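Local coordinates for muconate lactonizing enzyme (Corynebacterium glutamicum, PDB 3I4K), which belongs to the enolase superfamily, in its mandelate racemase and muconate lactonizing enzyme group, and carries a magnesium ion in its barrel domain, at residues 138-143 / 328-334; 305-309 / 335-341. One frame throughout, in Å; residues are numbered along the deposited sequence.

Contact 1. Residues 138-143 / 328-334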
ATOM      1  N   VAL A 138      20.033   4.907  -4.349  1.00 45.67           N
ATOM      2  CA  VAL A 138      19.705   3.597  -4.902  1.00 45.22           C
ATOM      3  C   VAL A 138      20.712   3.144  -5.948  1.00 45.40           C
ATOM      4  O   VAL A 138      21.452   3.954  -6.508  1.00 45.02           O
ATOM      5  CB  VAL A 138      18.301   3.605  -5.572  1.00 45.32           C
ATOM      6  CG1 VAL A 138      17.225   3.934  -4.544  1.00 44.95           C
ATOM      7  CG2 VAL A 138      18.262   4.630  -6.704  1.00 45.41           C
ATOM      8  N   ASP A 139      20.755   1.842  -6.202  1.00 45.02           N
ATOM      9  CA  ASP A 139      21.648   1.337  -7.226  1.00 43.96           C
ATOM     10  C   ASP A 139      20.961   1.564  -8.566  1.00 41.62           C
ATOM     11  O   ASP A 139      19.729   1.609  -8.649  1.00 39.63           O
ATOM     12  CB  ASP A 139      21.947  -0.140  -7.006  1.00 44.64           C
ATOM     13  CG  ASP A 139      22.819  -0.370  -5.783  1.00 48.93           C
ATOM     14  OD1 ASP A 139      23.827   0.355  -5.635  1.00 49.66           O
ATOM     15  OD2 ASP A 139      22.508  -1.266  -4.972  1.00 50.46           O
ATOM     16  N   VAL A 140      21.761   1.728  -9.612  1.00 41.12           N
ATOM     17  CA  VAL A 140      21.219   1.974 -10.935  1.00 40.48           C
ATOM     18  C   VAL A 140      21.812   1.033 -11.966  1.00 39.36           C
ATOM     19  O   VAL A 140      23.034   0.948 -12.130  1.00 39.94           O
ATOM     20  CB  VAL A 140      21.470   3.444 -11.370  1.00 42.60           C
ATOM     21  CG1 VAL A 140      20.879   3.698 -12.763  1.00 40.00           C
ATOM     22  CG2 VAL A 140      20.845   4.390 -10.358  1.00 42.92           C
ATOM     23  N   THR A 141      20.926   0.308 -12.638  1.00 37.11           N
ATOM     24  CA  THR A 141      21.302  -0.623 -13.689  1.00 36.23           C
ATOM     25  C   THR A 141      21.248   0.194 -14.974  1.00 36.40           C
ATOM     26  O   THR A 141      20.288   0.935 -15.194  1.00 35.39           O
ATOM     27  CB  THR A 141      20.284  -1.796 -13.806  1.00 36.86           C
ATOM     28  OG1 THR A 141      20.270  -2.550 -12.588  1.00 33.85           O
ATOM     29  CG2 THR A 141      20.653  -2.714 -14.965  1.00 33.62           C
ATOM     30  N   TRP A 142      22.272   0.074 -15.813  1.00 36.56           N
ATOM     31  CA  TRP A 142      22.298   0.817 -17.071  1.00 38.59           C
ATOM     32  C   TRP A 142      21.785  -0.067 -18.204  1.00 35.96           C
ATOM     33  O   TRP A 142      22.273  -1.179 -18.404  1.00 34.65           O
ATOM     34  CB  TRP A 142      23.725   1.321 -17.379  1.00 40.83           C
ATOM     35  CG  TRP A 142      23.849   2.070 -18.697  1.00 42.63           C
ATOM     36  CD1 TRP A 142      24.374   1.590 -19.868  1.00 44.68           C
ATOM     37  CD2 TRP A 142      23.396   3.406 -18.982  1.00 42.73           C
ATOM     38  NE1 TRP A 142      24.272   2.542 -20.861  1.00 42.15           N
ATOM     39  CE2 TRP A 142      23.676   3.662 -20.346  1.00 42.72           C
ATOM     40  CE3 TRP A 142      22.778   4.408 -18.219  1.00 43.89           C
ATOM     41  CZ2 TRP A 142      23.360   4.882 -20.965  1.00 42.63           C
ATOM     42  CZ3 TRP A 142      22.461   5.631 -18.838  1.00 45.32           C
ATOM     43  CH2 TRP A 142      22.755   5.850 -20.198  1.00 45.38           C
ATOM     44  N   ALA A 143      20.789   0.430 -18.930  1.00 36.13           N
ATOM     45  CA  ALA A 143      20.207  -0.318 -20.040  1.00 39.07           C
ATOM     46  C   ALA A 143      20.720   0.182 -21.392  1.00 40.59           C
ATOM     47  O   ALA A 143      20.779   1.383 -21.648  1.00 42.22           O
ATOM     48  CB  ALA A 143      18.684  -0.213 -19.997  1.00 37.47           C
ATOM     49  N   THR A 328      17.486  -0.299  -9.026  1.00 34.58           N
ATOM     50  CA  THR A 328      16.654   0.393 -10.005  1.00 35.90           C
ATOM     51  C   THR A 328      17.395   0.517 -11.344  1.00 35.95           C
ATOM     52  O   THR A 328      18.510   0.027 -11.501  1.00 35.04           O
ATOM     53  CB  THR A 328      16.353   1.840  -9.560  1.00 36.75           C
ATOM     54  OG1 THR A 328      17.504   2.656  -9.831  1.00 37.60           O
ATOM     55  CG2 THR A 328      16.052   1.908  -8.055  1.00 32.88           C
ATOM     56  N   GLU A 329      16.745   1.179 -12.294  1.00 36.38           N
ATOM     57  CA  GLU A 329      17.311   1.456 -13.614  1.00 37.32           C
ATOM     58  C   GLU A 329      16.828   2.865 -13.941  1.00 37.69           C
ATOM     59  O   GLU A 329      16.480   3.174 -15.079  1.00 40.13           O
ATOM     60  CB  GLU A 329      16.793   0.468 -14.670  1.00 36.14           C
ATOM     61  CG  GLU A 329      15.284   0.281 -14.666  1.00 37.70           C
ATOM     62  CD  GLU A 329      14.756  -0.394 -15.924  1.00 39.86           C
ATOM     63  OE1 GLU A 329      15.509  -1.154 -16.571  1.00 39.25           O
ATOM     64  OE2 GLU A 329      13.572  -0.164 -16.255  1.00 41.24           O
ATOM     65  N   LEU A 330      16.799   3.714 -12.919  1.00 37.57           N
ATOM     66  CA  LEU A 330      16.329   5.089 -13.072  1.00 38.37           C
ATOM     67  C   LEU A 330      17.444   5.992 -13.596  1.00 39.83           C
ATOM     68  O   LEU A 330      17.967   6.843 -12.874  1.00 37.17           O
ATOM     69  CB  LEU A 330      15.797   5.604 -11.730  1.00 36.62           C
ATOM     70  CG  LEU A 330      14.534   4.892 -11.237  1.00 34.95           C
ATOM     71  CD1 LEU A 330      14.163   5.393  -9.852  1.00 33.94           C
ATOM     72  CD2 LEU A 330      13.387   5.141 -12.210  1.00 32.09           C
ATOM     73  N   PHE A 331      17.782   5.784 -14.869  1.00 40.76           N
ATOM     74  CA  PHE A 331      18.841   6.510 -15.557  1.00 40.04           C
ATOM     75  C   PHE A 331      18.295   7.428 -16.646  1.00 42.58           C
ATOM     76  O   PHE A 331      19.059   8.092 -17.346  1.00 42.23           O
ATOM     77  CB  PHE A 331      19.796   5.505 -16.189  1.00 40.56           C
ATOM     78  CG  PHE A 331      19.152   4.635 -17.238  1.00 41.76           C
ATOM     79  CD1 PHE A 331      18.932   5.114 -18.527  1.00 42.95           C
ATOM     80  CD2 PHE A 331      18.740   3.340 -16.929  1.00 43.49           C
ATOM     81  CE1 PHE A 331      18.313   4.316 -19.498  1.00 42.69           C
ATOM     82  CE2 PHE A 331      18.118   2.534 -17.889  1.00 43.64           C
ATOM     83  CZ  PHE A 331      17.906   3.022 -19.173  1.00 43.02           C
ATOM     84  N   GLY A 332      16.974   7.451 -16.791  1.00 43.57           N
ATOM     85  CA  GLY A 332      16.337   8.278 -17.804  1.00 44.32           C
ATOM     86  C   GLY A 332      17.058   9.583 -18.104  1.00 46.05           C
ATOM     87  O   GLY A 332      17.508   9.795 -19.237  1.00 43.52           O
ATOM     88  N   PRO A 333      17.186  10.477 -17.104  1.00 46.40           N
ATOM     89  CA  PRO A 333      17.853  11.775 -17.244  1.00 47.28           C
ATOM     90  C   PRO A 333      19.182  11.721 -17.996  1.00 48.04           C
ATOM     91  O   PRO A 333      19.498  12.629 -18.767  1.00 48.14           O
ATOM     92  CB  PRO A 333      18.016  12.229 -15.797  1.00 47.51           C
ATOM     93  CG  PRO A 333      16.775  11.676 -15.151  1.00 47.13           C
ATOM     94  CD  PRO A 333      16.731  10.275 -15.716  1.00 45.81           C
ATOM     95  N   GLN A 334      19.951  10.659 -17.775  1.00 48.51           N
ATOM     96  CA  GLN A 334      21.241  10.501 -18.432  1.00 49.77           C
ATOM     97  C   GLN A 334      21.139  10.224 -19.928  1.00 52.36           C
ATOM     98  O   GLN A 334      22.030  10.593 -20.696  1.00 53.47           O
ATOM     99  CB  GLN A 334      22.039   9.377 -17.774  1.00 49.37           C
ATOM    100  CG  GLN A 334      22.457   9.666 -16.346  1.00 49.02           C
ATOM    101  CD  GLN A 334      23.493   8.680 -15.841  1.00 50.84           C
ATOM    102  OE1 GLN A 334      23.252   7.469 -15.791  1.00 51.58           O
ATOM    103  NE2 GLN A 334      24.661   9.194 -15.467  1.00 50.38           N
TER
HETATM  104  O   HOH W   1      20.125  -2.001  -9.819  1.00 34.71           O

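Contact 2. Residues 305-309 / 335-341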
ATOM      1  N   LEU A 305      11.655   5.223 -19.070  1.00 39.60           N
ATOM      2  CA  LEU A 305      12.527   6.227 -19.671  1.00 41.23           C
ATOM      3  C   LEU A 305      11.931   7.600 -19.395  1.00 41.09           C
ATOM      4  O   LEU A 305      11.729   8.407 -20.309  1.00 39.85           O
ATOM      5  CB  LEU A 305      12.680   6.008 -21.179  1.00 40.32           C
ATOM      6  CG  LEU A 305      13.863   5.163 -21.666  1.00 42.18           C
ATOM      7  CD1 LEU A 305      14.584   4.461 -20.514  1.00 42.21           C
ATOM      8  CD2 LEU A 305      13.336   4.157 -22.678  1.00 42.89           C
ATOM      9  N   GLU A 306      11.636   7.846 -18.121  1.00 41.59           N
ATOM     10  CA  GLU A 306      11.073   9.123 -17.696  1.00 41.63           C
ATOM     11  C   GLU A 306      12.112  10.223 -17.813  1.00 41.06           C
ATOM     12  O   GLU A 306      13.321   9.957 -17.789  1.00 39.02           O
ATOM     13  CB  GLU A 306      10.623   9.081 -16.226  1.00 41.35           C
ATOM     14  CG  GLU A 306       9.485   8.120 -15.897  1.00 41.96           C
ATOM     15  CD  GLU A 306       9.949   6.688 -15.705  1.00 40.39           C
ATOM     16  OE1 GLU A 306      11.172   6.438 -15.754  1.00 40.94           O
ATOM     17  OE2 GLU A 306       9.084   5.816 -15.498  1.00 41.71           O
ATOM     18  N   GLY A 307      11.630  11.454 -17.940  1.00 41.59           N
ATOM     19  CA  GLY A 307      12.526  12.589 -17.994  1.00 43.85           C
ATOM     20  C   GLY A 307      12.924  12.872 -16.551  1.00 45.85           C
ATOM     21  O   GLY A 307      12.721  12.018 -15.683  1.00 45.14           O
ATOM     22  N   PRO A 308      13.485  14.053 -16.251  1.00 45.16           N
ATOM     23  CA  PRO A 308      13.888  14.376 -14.877  1.00 44.86           C
ATOM     24  C   PRO A 308      12.742  14.374 -13.870  1.00 43.17           C
ATOM     25  O   PRO A 308      12.901  13.896 -12.751  1.00 45.06           O
ATOM     26  CB  PRO A 308      14.541  15.750 -15.024  1.00 46.33           C
ATOM     27  CG  PRO A 308      13.809  16.343 -16.205  1.00 47.84           C
ATOM     28  CD  PRO A 308      13.780  15.173 -17.159  1.00 46.12           C
ATOM     29  N   ILE A 309      11.590  14.904 -14.262  1.00 41.19           N
ATOM     30  CA  ILE A 309      10.438  14.948 -13.372  1.00 41.83           C
ATOM     31  C   ILE A 309       9.950  13.534 -13.040  1.00 44.06           C
ATOM     32  O   ILE A 309       9.797  13.177 -11.873  1.00 41.84           O
ATOM     33  CB  ILE A 309       9.275  15.758 -14.008  1.00 41.03           C
ATOM     34  CG1 ILE A 309       9.572  17.261 -13.914  1.00 43.70           C
ATOM     35  CG2 ILE A 309       7.967  15.449 -13.314  1.00 40.84           C
ATOM     36  CD1 ILE A 309       9.717  17.776 -12.484  1.00 42.80           C
ATOM     37  N   LEU A 335      20.056   9.574 -20.340  1.00 53.95           N
ATOM     38  CA  LEU A 335      19.850   9.238 -21.745  1.00 54.36           C
ATOM     39  C   LEU A 335      19.487  10.476 -22.558  1.00 55.89           C
ATOM     40  O   LEU A 335      19.692  10.518 -23.774  1.00 57.19           O
ATOM     41  CB  LEU A 335      18.745   8.188 -21.871  1.00 53.21           C
ATOM     42  CG  LEU A 335      18.590   7.507 -23.229  1.00 52.01           C
ATOM     43  CD1 LEU A 335      19.857   6.745 -23.551  1.00 51.76           C
ATOM     44  CD2 LEU A 335      17.395   6.567 -23.202  1.00 50.59           C
ATOM     45  N   LEU A 336      18.942  11.481 -21.885  1.00 56.73           N
ATOM     46  CA  LEU A 336      18.562  12.719 -22.548  1.00 58.35           C
ATOM     47  C   LEU A 336      19.814  13.535 -22.862  1.00 60.45           C
ATOM     48  O   LEU A 336      20.748  13.594 -22.060  1.00 60.96           O
ATOM     49  CB  LEU A 336      17.643  13.538 -21.644  1.00 57.80           C
ATOM     50  CG  LEU A 336      16.379  12.863 -21.123  1.00 57.40           C
ATOM     51  CD1 LEU A 336      15.695  13.775 -20.122  1.00 58.17           C
ATOM     52  CD2 LEU A 336      15.453  12.541 -22.280  1.00 58.11           C
ATOM     53  N   LYS A 337      19.834  14.165 -24.028  1.00 61.99           N
ATOM     54  CA  LYS A 337      20.982  14.974 -24.416  1.00 63.22           C
ATOM     55  C   LYS A 337      20.885  16.342 -23.733  1.00 62.81           C
ATOM     56  O   LYS A 337      21.860  17.090 -23.663  1.00 62.19           O
ATOM     57  CB  LYS A 337      21.020  15.122 -25.941  1.00 64.59           C
ATOM     58  CG  LYS A 337      22.265  15.801 -26.481  1.00 66.37           C
ATOM     59  CD  LYS A 337      22.317  15.739 -28.001  1.00 68.10           C
ATOM     60  CE  LYS A 337      21.064  16.338 -28.631  1.00 70.58           C
ATOM     61  NZ  LYS A 337      20.838  17.763 -28.232  1.00 71.20           N
ATOM     62  N   ASP A 338      19.700  16.651 -23.217  1.00 62.12           N
ATOM     63  CA  ASP A 338      19.461  17.913 -22.529  1.00 61.98           C
ATOM     64  C   ASP A 338      18.336  17.721 -21.512  1.00 62.56           C
ATOM     65  O   ASP A 338      17.653  16.697 -21.525  1.00 63.10           O
ATOM     66  CB  ASP A 338      19.098  18.996 -23.547  1.00 61.57           C
ATOM     67  CG  ASP A 338      18.961  20.369 -22.921  1.00 60.89           C
ATOM     68  OD1 ASP A 338      19.752  20.699 -22.015  1.00 60.91           O
ATOM     69  OD2 ASP A 338      18.070  21.132 -23.344  1.00 63.06           O
ATOM     70  N   THR A 339      18.144  18.694 -20.628  1.00 61.62           N
ATOM     71  CA  THR A 339      17.100  18.587 -19.619  1.00 62.44           C
ATOM     72  C   THR A 339      16.233  19.841 -19.511  1.00 62.44           C
ATOM     73  O   THR A 339      16.285  20.721 -20.370  1.00 62.68           O
ATOM     74  CB  THR A 339      17.717  18.253 -18.234  1.00 61.98           C
ATOM     75  OG1 THR A 339      16.732  18.427 -17.207  1.00 63.20           O
ATOM     76  CG2 THR A 339      18.912  19.137 -17.948  1.00 61.38           C
ATOM     77  N   TYR A 340      15.414  19.899 -18.467  1.00 62.06           N
ATOM     78  CA  TYR A 340      14.537  21.036 -18.212  1.00 63.03           C
ATOM     79  C   TYR A 340      14.193  21.015 -16.734  1.00 62.84           C
ATOM     80  O   TYR A 340      13.070  21.329 -16.338  1.00 61.40           O
ATOM     81  CB  TYR A 340      13.254  20.931 -19.041  1.00 64.74           C
ATOM     82  CG  TYR A 340      12.484  19.646 -18.842  1.00 67.03           C
ATOM     83  CD1 TYR A 340      12.996  18.430 -19.288  1.00 68.04           C
ATOM     84  CD2 TYR A 340      11.240  19.644 -18.210  1.00 68.17           C
ATOM     85  CE1 TYR A 340      12.293  17.245 -19.111  1.00 70.09           C
ATOM     86  CE2 TYR A 340      10.528  18.460 -18.026  1.00 69.53           C
ATOM     87  CZ  TYR A 340      11.064  17.267 -18.480  1.00 69.82           C
ATOM     88  OH  TYR A 340      10.378  16.090 -18.305  1.00 71.70           O
ATOM     89  N   ILE A 341      15.181  20.667 -15.918  1.00 64.15           N
ATOM     90  CA  ILE A 341      14.959  20.559 -14.490  1.00 65.66           C
ATOM     91  C   ILE A 341      15.808  21.453 -13.574  1.00 66.55           C
ATOM     92  O   ILE A 341      15.756  21.314 -12.349  1.00 68.25           O
ATOM     93  CB  ILE A 341      15.101  19.071 -14.068  1.00 65.78           C
ATOM     94  CG1 ILE A 341      14.011  18.727 -13.062  1.00 66.68           C
ATOM     95  CG2 ILE A 341      16.487  18.786 -13.514  1.00 64.39           C
ATOM     96  CD1 ILE A 341      12.611  18.983 -13.583  1.00 67.87           C
TER

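Contact 1. Residues 138-143 / 328-334
This buried contact closes the barrel of an enolase-superfamily (beta/alpha) domain: its first strand, 137-144, meets the end of the chain's last pass through the barrel, where residues 328-334 turn from a short strand into helix 332-335. The backbones share a single bridge, Val140 with Thr328. Thr141 N donates to Thr328 O at 2.7 Å, while Asp139 O accepts from both Thr328 N (3.0 Å) and Thr328 OG1 (2.7 Å), so one threonine holds the strand through main chain and hydroxyl together. A water hydrogen-bonded to Thr141 OG1, which also pairs with Ser167 OG, donates to Thr328 O. Beyond the bridge the second segment bends through an inverse gamma turn centred on Leu330, and side chains take over. The carboxylate of Glu329 is salt-bridged to Lys169 and hydrogen-bonded to Thr303 N, the nearest atom of its side chain about 6 Å from the magnesium ion. Trp142, whose NE1 bonds Glu155, leans obliquely on Phe331, six-membered ring and phenyl centroids 4.8 Å apart with planes at 53°. Phe331 also fills the space beside the strand's end, its CZ lying 3.4 Å from Ala143 CB.

Contact 2. Residues 305-309 / 335-341
Apolar side chains make this buried contact, in which the loop 335-341 wraps round the start of helix 308-320. Leu335 closes the short helix 332-335 and sets its CD2 4.1 Å from CG of Leu305, in the loop ahead of the long helix. At Leu336 the chain leaves helical geometry; CD1 of this leucine reaches both Gly307 CA (4.0 Å) and Pro308 CD (3.8 Å), and so packs on the N-cap residue and the first turn of the helix. Further along, Thr339 brings OG1 to 3.7 Å from Pro308 CG and also accepts a very short bond from Tyr340 N (2.3 Å to Thr339 OG1). Tyr340 then lays one face of its ring against Pro308 in a CH-pi contact, Pro308 CG standing 3.8 Å from the ring centroid. Its hydroxyl passes close to Gly307, where a CB would collide with it, and bonds Glu52 of strand 48-53; the same carboxylate group receives Gly307 N. Ile341 finishes the segment, with CB 3.5 Å from Pro308 CB and CD1 3.3 Å from Ile309 CD1. Pro308 thus sits in a pocket formed by Leu336, Thr339, Tyr340 and Ile341. With Leu16, Ile36 and Leu38 also touching Tyr340, the arrangement belongs to the interface between barrel and N-terminal capping domain characteristic of the enolase superfamily.

Overall arrangement
From the N terminus, the chain builds the antiparallel sheet of strands 8-25, 30-43 and 48-53 and then helices 66-81, 89-99 and 104-121, before entering the barrel at strand 137-144. Contact 1 closes a long loop, joining that first strand to residues 328-334 after 184 intervening residues that include the metal ligands Asp200, Glu226 and Asp251. Contact 2 spans only 25 residues, from 305-309 to 335-341. The two loops cross, since 305-309 lies within the first and 335-341 follows directly on 328-334. Their centres lie about 12 Å apart, and they touch where Phe331 packs on Leu305 and Pro333 on Pro308. Together they link the barrel's closing seam to the N-terminal sheet.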